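Local atomic coordinates of leucine aminopeptidase 2 (Saccharomyces cerevisiae, PDB entry 2XQ0), a protein that cleaves amino-terminal residues from di- and tripeptides as a zinc-dependent M1 aminopeptidase, and also has low epoxide hydrolase activity in vitro. Residues Y475-K480 with I501-F506; L513-L518 with A557-K562. One frame throughout, in Å; residues are numbered along the deposited sequence.

How the contacts relate
Both contacts belong to the all-helical C-terminal part of the enzyme, with their centres about 13 Å apart on the same side of the chain's centre. They follow one another along the sequence: contact 1 joins helix 469-484 to the loop between helices 491-497 and 508-519, and contact 2 then joins helix 508-519 to helix 557-569. Helix 508-519 ties the two together, because Phe514 and Thr517 on it pack against Leu477, Ala478 and Tyr475 of contact 1, while Leu515 and Glu516 serve contact 2. This helix is therefore sandwiched in a stack of helices, away from the zinc and its bestatin inhibitor.

Contact 1. Residues Y475-K480 with I501-F506; sequences YQLADK and IDIKDF
The Phe506 ring meets Leu477 obliquely: CD2 of Leu477 comes within 4.0 Å of Phe506 CE2. One face of the same ring carries a neighbour from its own loop, Ile503 CA, 3.9 Å above the ring plane and shifted toward the rim. The fold-back that puts it there is a type I turn from Ile503 to Phe506, closed by the hydrogen bond from Phe506 N to Ile503 O, 2.8 Å. Leu477 CD2 is wedged against this turn, since it also lies 3.7 Å from Ile503 CG2.

The other flat group is the carboxylate of Asp502, whose OD1 stands 4.1 Å from Leu477 CD1. Its OD2 is hydrogen-bonded to Tyr547 OH, and OD1 takes a weak bond from Asn499 N.

The contact joins helix 469-484 to the loop leading into helix 508-519, in the helical C-terminal part of this M1 enzyme. No hydrogen bond joins 475-480 to 501-506. One leucine supplies the apolar fit, a methyl on the turn and a methyl beside the acid, while Tyr547 takes up the acid's polar end; between these segments the direct contact is thus mainly apolar. Lys480 NZ, whose own hydrogen bond goes to Glu497 O, may still attract Asp502 over a longer range.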
loop_
_atom_site.group_PDB
_atom_site.type_symbol
_atom_site.label_atom_id
_atom_site.label_comp_id
_atom_site.label_asym_id
_atom_site.label_seq_id
_atom_site.Cartn_x
_atom_site.Cartn_y
_atom_site.Cartn_z
ATOM N N TYR A 475 24.348 -2.808 -13.704
ATOM C CA TYR A 475 25.318 -1.786 -13.339
ATOM C C TYR A 475 26.433 -1.661 -14.378
ATOM O O TYR A 475 26.814 -0.554 -14.758
ATOM C CB TYR A 475 25.901 -2.086 -11.956
ATOM C CG TYR A 475 24.906 -1.895 -10.826
ATOM C CD1 TYR A 475 24.024 -0.830 -10.830
ATOM C CD2 TYR A 475 24.861 -2.777 -9.753
ATOM C CE1 TYR A 475 23.114 -0.648 -9.793
ATOM C CE2 TYR A 475 23.956 -2.602 -8.714
ATOM C CZ TYR A 475 23.089 -1.540 -8.738
ATOM O OH TYR A 475 22.190 -1.364 -7.701
ATOM N N GLN A 476 26.969 -2.786 -14.835
ATOM C CA GLN A 476 28.001 -2.734 -15.870
ATOM C C GLN A 476 27.566 -1.980 -17.127
ATOM O O GLN A 476 28.307 -1.148 -17.632
ATOM C CB GLN A 476 28.494 -4.127 -16.235
ATOM C CG GLN A 476 29.249 -4.797 -15.109
ATOM C CD GLN A 476 29.645 -6.213 -15.452
ATOM O OE1 GLN A 476 29.873 -6.538 -16.619
ATOM N NE2 GLN A 476 29.732 -7.067 -14.436
ATOM N N LEU A 477 26.374 -2.273 -17.628
ATOM C CA LEU A 477 25.896 -1.627 -18.841
ATOM C C LEU A 477 25.706 -0.135 -18.643
ATOM O O LEU A 477 26.145 0.657 -19.477
ATOM C CB LEU A 477 24.590 -2.253 -19.332
ATOM C CG LEU A 477 24.095 -1.757 -20.694
ATOM C CD1 LEU A 477 25.109 -2.121 -21.787
ATOM C CD2 LEU A 477 22.732 -2.347 -21.009
ATOM N N ALA A 478 25.034 0.263 -17.561
ATOM C CA ALA A 478 24.831 1.689 -17.311
ATOM C C ALA A 478 26.172 2.415 -17.266
ATOM O O ALA A 478 26.337 3.473 -17.873
ATOM C CB ALA A 478 24.031 1.926 -16.024
ATOM N N ASP A 479 27.135 1.839 -16.554
ATOM C CA ASP A 479 28.490 2.383 -16.554
ATOM C C ASP A 479 29.035 2.512 -17.987
ATOM O O ASP A 479 29.541 3.564 -18.385
ATOM C CB ASP A 479 29.410 1.516 -15.689
ATOM C CG ASP A 479 28.986 1.490 -14.225
ATOM O OD1 ASP A 479 28.158 2.337 -13.830
ATOM O OD2 ASP A 479 29.483 0.628 -13.462
ATOM N N LYS A 480 28.908 1.443 -18.766
ATOM C CA LYS A 480 29.397 1.417 -20.146
ATOM C C LYS A 480 28.752 2.509 -21.008
ATOM O O LYS A 480 29.436 3.175 -21.791
ATOM C CB LYS A 480 29.152 0.042 -20.771
ATOM C CG LYS A 480 29.787 -0.148 -22.145
ATOM C CD LYS A 480 29.338 -1.474 -22.786
ATOM C CE LYS A 480 29.874 -1.624 -24.212
ATOM N NZ LYS A 480 29.326 -2.819 -24.929
ATOM N N ILE A 501 20.859 -6.897 -28.270
ATOM C CA ILE A 501 21.326 -8.107 -27.608
ATOM C C ILE A 501 21.653 -7.903 -26.126
ATOM O O ILE A 501 21.491 -8.824 -25.315
ATOM C CB ILE A 501 22.593 -8.667 -28.299
ATOM C CG1 ILE A 501 22.362 -8.825 -29.807
ATOM C CG2 ILE A 501 23.003 -9.983 -27.662
ATOM C CD1 ILE A 501 22.346 -7.516 -30.580
ATOM N N ASP A 502 22.132 -6.713 -25.766
ATOM C CA ASP A 502 22.681 -6.559 -24.416
ATOM C C ASP A 502 21.620 -6.458 -23.324
ATOM O O ASP A 502 21.927 -6.641 -22.148
ATOM C CB ASP A 502 23.746 -5.450 -24.313
ATOM C CG ASP A 502 23.361 -4.188 -25.043
ATOM O OD1 ASP A 502 24.261 -3.493 -25.584
ATOM O OD2 ASP A 502 22.153 -3.896 -25.071
ATOM N N ILE A 503 20.372 -6.208 -23.709
ATOM C CA ILE A 503 19.289 -6.210 -22.729
ATOM C C ILE A 503 18.288 -7.337 -22.964
ATOM O O ILE A 503 17.297 -7.452 -22.246
ATOM C CB ILE A 503 18.555 -4.864 -22.672
ATOM C CG1 ILE A 503 17.781 -4.614 -23.971
ATOM C CG2 ILE A 503 19.550 -3.735 -22.384
ATOM C CD1 ILE A 503 16.961 -3.331 -23.947
ATOM N N LYS A 504 18.563 -8.168 -23.962
ATOM C CA LYS A 504 17.725 -9.324 -24.266
ATOM C C LYS A 504 17.403 -10.164 -23.029
ATOM O O LYS A 504 16.334 -10.762 -22.952
ATOM C CB LYS A 504 18.388 -10.207 -25.334
ATOM C CG LYS A 504 17.765 -11.598 -25.469
ATOM C CD LYS A 504 18.570 -12.505 -26.398
ATOM C CE LYS A 504 18.405 -12.112 -27.861
ATOM N NZ LYS A 504 19.174 -13.009 -28.773
ATOM N N ASP A 505 18.326 -10.213 -22.072
ATOM C CA ASP A 505 18.127 -10.997 -20.852
ATOM C C ASP A 505 17.673 -10.167 -19.633
ATOM O O ASP A 505 17.556 -10.688 -18.524
ATOM C CB ASP A 505 19.394 -11.792 -20.510
ATOM C CG ASP A 505 19.646 -12.941 -21.480
ATOM O OD1 ASP A 505 20.466 -12.777 -22.411
ATOM O OD2 ASP A 505 19.023 -14.012 -21.309
ATOM N N PHE A 506 17.417 -8.880 -19.837
ATOM C CA PHE A 506 16.964 -8.026 -18.742
ATOM C C PHE A 506 15.454 -8.183 -18.547
ATOM O O PHE A 506 14.684 -7.880 -19.455
ATOM C CB PHE A 506 17.257 -6.552 -19.047
ATOM C CG PHE A 506 18.708 -6.141 -18.875
ATOM C CD1 PHE A 506 19.730 -7.071 -18.862
ATOM C CD2 PHE A 506 19.033 -4.801 -18.742
ATOM C CE1 PHE A 506 21.061 -6.665 -18.711
ATOM C CE2 PHE A 506 20.338 -4.391 -18.599
ATOM C CZ PHE A 506 21.357 -5.317 -18.589
#

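Contact 2. Residues L513-L518 with A557-K562; sequences LFLETL and AEVVFK
Lys562 reaches from helix 557-569 to helix 508-519, touching Leu515 at its root and Glu516 at its tip. Its CB presses into the leucine, 3.6 Å from Leu515 CB and only 3.3 Å from Leu515 CD1, tighter than carbon atoms usually pack, although the exact closeness of that second pair is doubtful. At CG the chain turns: chi2 of -63° bends it, and beyond the bend the chain is extended through CD and CE, which carries NZ out to Glu516. CD and CE themselves have no close partner in 513-518. The same side chain also rests on Val512, one turn earlier on the facing helix. NZ ends 3.4 Å from Glu516 OE1, a salt bridge whose hydrogen bond is weak.

Glu516 helps close that gap. Its CG is directed away from the backbone N, and a bend at chi2, 66°, brings the carboxylate round to the lysine. Leu515 meanwhile extends its CD1 past Lys562 to Val559, 4.1 Å from CG1 of that residue and 3.8 Å from its carbonyl O.

The two helices run nearly parallel, with 18° between the segment axes and 9.5 Å at closest approach. Parallel neighbours of this kind fit the layered alpha-helical superhelix of the C-terminal domain in the leukotriene A4 hydrolase family.

Chemically, the contact is an apolar seam of Leu515, Val559 and the lysine's first carbon, with a charged pair at its partly exposed margin. Because Lys565 also makes a long, weak ion pair with Glu516 OE1, the acid probably feels two positive charges, which would favour its ionised form.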
loop_
_atom_site.group_PDB
_atom_site.type_symbol
_atom_site.label_atom_id
_atom_site.label_comp_id
_atom_site.label_asym_id
_atom_site.label_seq_id
_atom_site.Cartn_x
_atom_site.Cartn_y
_atom_site.Cartn_z
ATOM N N LEU A 513 15.792 -0.851 -13.162
ATOM C CA LEU A 513 17.056 -0.543 -12.495
ATOM C C LEU A 513 18.074 0.058 -13.464
ATOM O O LEU A 513 18.763 1.023 -13.136
ATOM C CB LEU A 513 17.653 -1.782 -11.820
ATOM C CG LEU A 513 19.002 -1.538 -11.106
ATOM C CD1 LEU A 513 18.866 -0.560 -9.947
ATOM C CD2 LEU A 513 19.586 -2.827 -10.612
ATOM N N PHE A 514 18.185 -0.518 -14.658
ATOM C CA PHE A 514 19.069 0.048 -15.691
ATOM C C PHE A 514 18.784 1.523 -15.992
ATOM O O PHE A 514 19.686 2.364 -15.900
ATOM C CB PHE A 514 18.986 -0.781 -16.973
ATOM C CG PHE A 514 19.758 -0.196 -18.122
ATOM C CD1 PHE A 514 21.140 -0.062 -18.053
ATOM C CD2 PHE A 514 19.109 0.209 -19.279
ATOM C CE1 PHE A 514 21.859 0.468 -19.109
ATOM C CE2 PHE A 514 19.820 0.744 -20.341
ATOM C CZ PHE A 514 21.199 0.873 -20.256
ATOM N N LEU A 515 17.538 1.827 -16.361
ATOM C CA LEU A 515 17.116 3.195 -16.695
ATOM C C LEU A 515 17.278 4.118 -15.500
ATOM O O LEU A 515 17.623 5.289 -15.652
ATOM C CB LEU A 515 15.660 3.230 -17.178
ATOM C CG LEU A 515 15.365 2.544 -18.521
ATOM C CD1 LEU A 515 13.882 2.274 -18.684
ATOM C CD2 LEU A 515 15.901 3.372 -19.680
ATOM N N GLU A 516 17.019 3.588 -14.310
ATOM C CA GLU A 516 17.278 4.326 -13.077
ATOM C C GLU A 516 18.768 4.684 -12.978
ATOM O O GLU A 516 19.119 5.873 -12.917
ATOM C CB GLU A 516 16.788 3.526 -11.855
ATOM C CG GLU A 516 17.110 4.124 -10.496
ATOM C CD GLU A 516 16.404 5.449 -10.236
ATOM O OE1 GLU A 516 15.987 6.119 -11.208
ATOM O OE2 GLU A 516 16.264 5.824 -9.049
ATOM N N THR A 517 19.633 3.666 -12.997
ATOM C CA THR A 517 21.090 3.854 -12.905
ATOM C C THR A 517 21.622 4.881 -13.918
ATOM O O THR A 517 22.508 5.666 -13.604
ATOM C CB THR A 517 21.849 2.501 -13.045
ATOM O OG1 THR A 517 21.336 1.553 -12.094
ATOM C CG2 THR A 517 23.355 2.677 -12.824
ATOM N N LEU A 518 21.065 4.890 -15.125
ATOM C CA LEU A 518 21.459 5.862 -16.141
ATOM C C LEU A 518 21.187 7.311 -15.740
ATOM O O LEU A 518 22.003 8.197 -16.007
ATOM C CB LEU A 518 20.754 5.580 -17.466
ATOM C CG LEU A 518 21.238 4.360 -18.237
ATOM C CD1 LEU A 518 20.333 4.130 -19.436
ATOM C CD2 LEU A 518 22.695 4.532 -18.664
ATOM N N ALA A 557 4.099 -0.392 -17.536
ATOM C CA ALA A 557 4.048 0.996 -17.085
ATOM C C ALA A 557 5.266 1.389 -16.266
ATOM O O ALA A 557 5.622 2.565 -16.198
ATOM C CB ALA A 557 2.777 1.243 -16.275
ATOM N N GLU A 558 5.882 0.408 -15.616
ATOM C CA GLU A 558 7.072 0.662 -14.803
ATOM C C GLU A 558 8.267 1.028 -15.667
ATOM O O GLU A 558 9.040 1.924 -15.325
ATOM C CB GLU A 558 7.442 -0.571 -13.972
ATOM C CG GLU A 558 6.476 -0.902 -12.865
ATOM C CD GLU A 558 6.798 -0.161 -11.591
ATOM O OE1 GLU A 558 7.791 0.599 -11.588
ATOM O OE2 GLU A 558 6.071 -0.347 -10.595
ATOM N N VAL A 559 8.442 0.296 -16.766
ATOM C CA VAL A 559 9.534 0.558 -17.690
ATOM C C VAL A 559 9.220 1.793 -18.527
ATOM O O VAL A 559 10.081 2.639 -18.755
ATOM C CB VAL A 559 9.763 -0.610 -18.656
ATOM C CG1 VAL A 559 10.733 -0.176 -19.756
ATOM C CG2 VAL A 559 10.282 -1.855 -17.908
ATOM N N VAL A 560 7.983 1.880 -18.996
ATOM C CA VAL A 560 7.549 3.034 -19.766
ATOM C C VAL A 560 7.811 4.322 -18.988
ATOM O O VAL A 560 8.276 5.307 -19.558
ATOM C CB VAL A 560 6.061 2.929 -20.152
ATOM C CG1 VAL A 560 5.526 4.282 -20.592
ATOM C CG2 VAL A 560 5.874 1.875 -21.243
ATOM N N PHE A 561 7.544 4.304 -17.685
ATOM C CA PHE A 561 7.760 5.489 -16.864
ATOM C C PHE A 561 9.220 5.872 -16.842
ATOM O O PHE A 561 9.556 7.037 -17.018
ATOM C CB PHE A 561 7.286 5.292 -15.428
ATOM C CG PHE A 561 7.700 6.410 -14.510
ATOM C CD1 PHE A 561 6.910 7.540 -14.378
ATOM C CD2 PHE A 561 8.895 6.348 -13.812
ATOM C CE1 PHE A 561 7.293 8.583 -13.551
ATOM C CE2 PHE A 561 9.286 7.384 -12.982
ATOM C CZ PHE A 561 8.480 8.508 -12.851
ATOM N N LYS A 562 10.087 4.885 -16.605
ATOM C CA LYS A 562 11.526 5.101 -16.600
ATOM C C LYS A 562 12.010 5.624 -17.945
ATOM O O LYS A 562 12.834 6.533 -18.003
ATOM C CB LYS A 562 12.252 3.806 -16.259
ATOM C CG LYS A 562 12.021 3.347 -14.838
ATOM C CD LYS A 562 12.582 4.359 -13.866
ATOM C CE LYS A 562 12.327 3.929 -12.441
ATOM N NZ LYS A 562 12.765 4.952 -11.476
#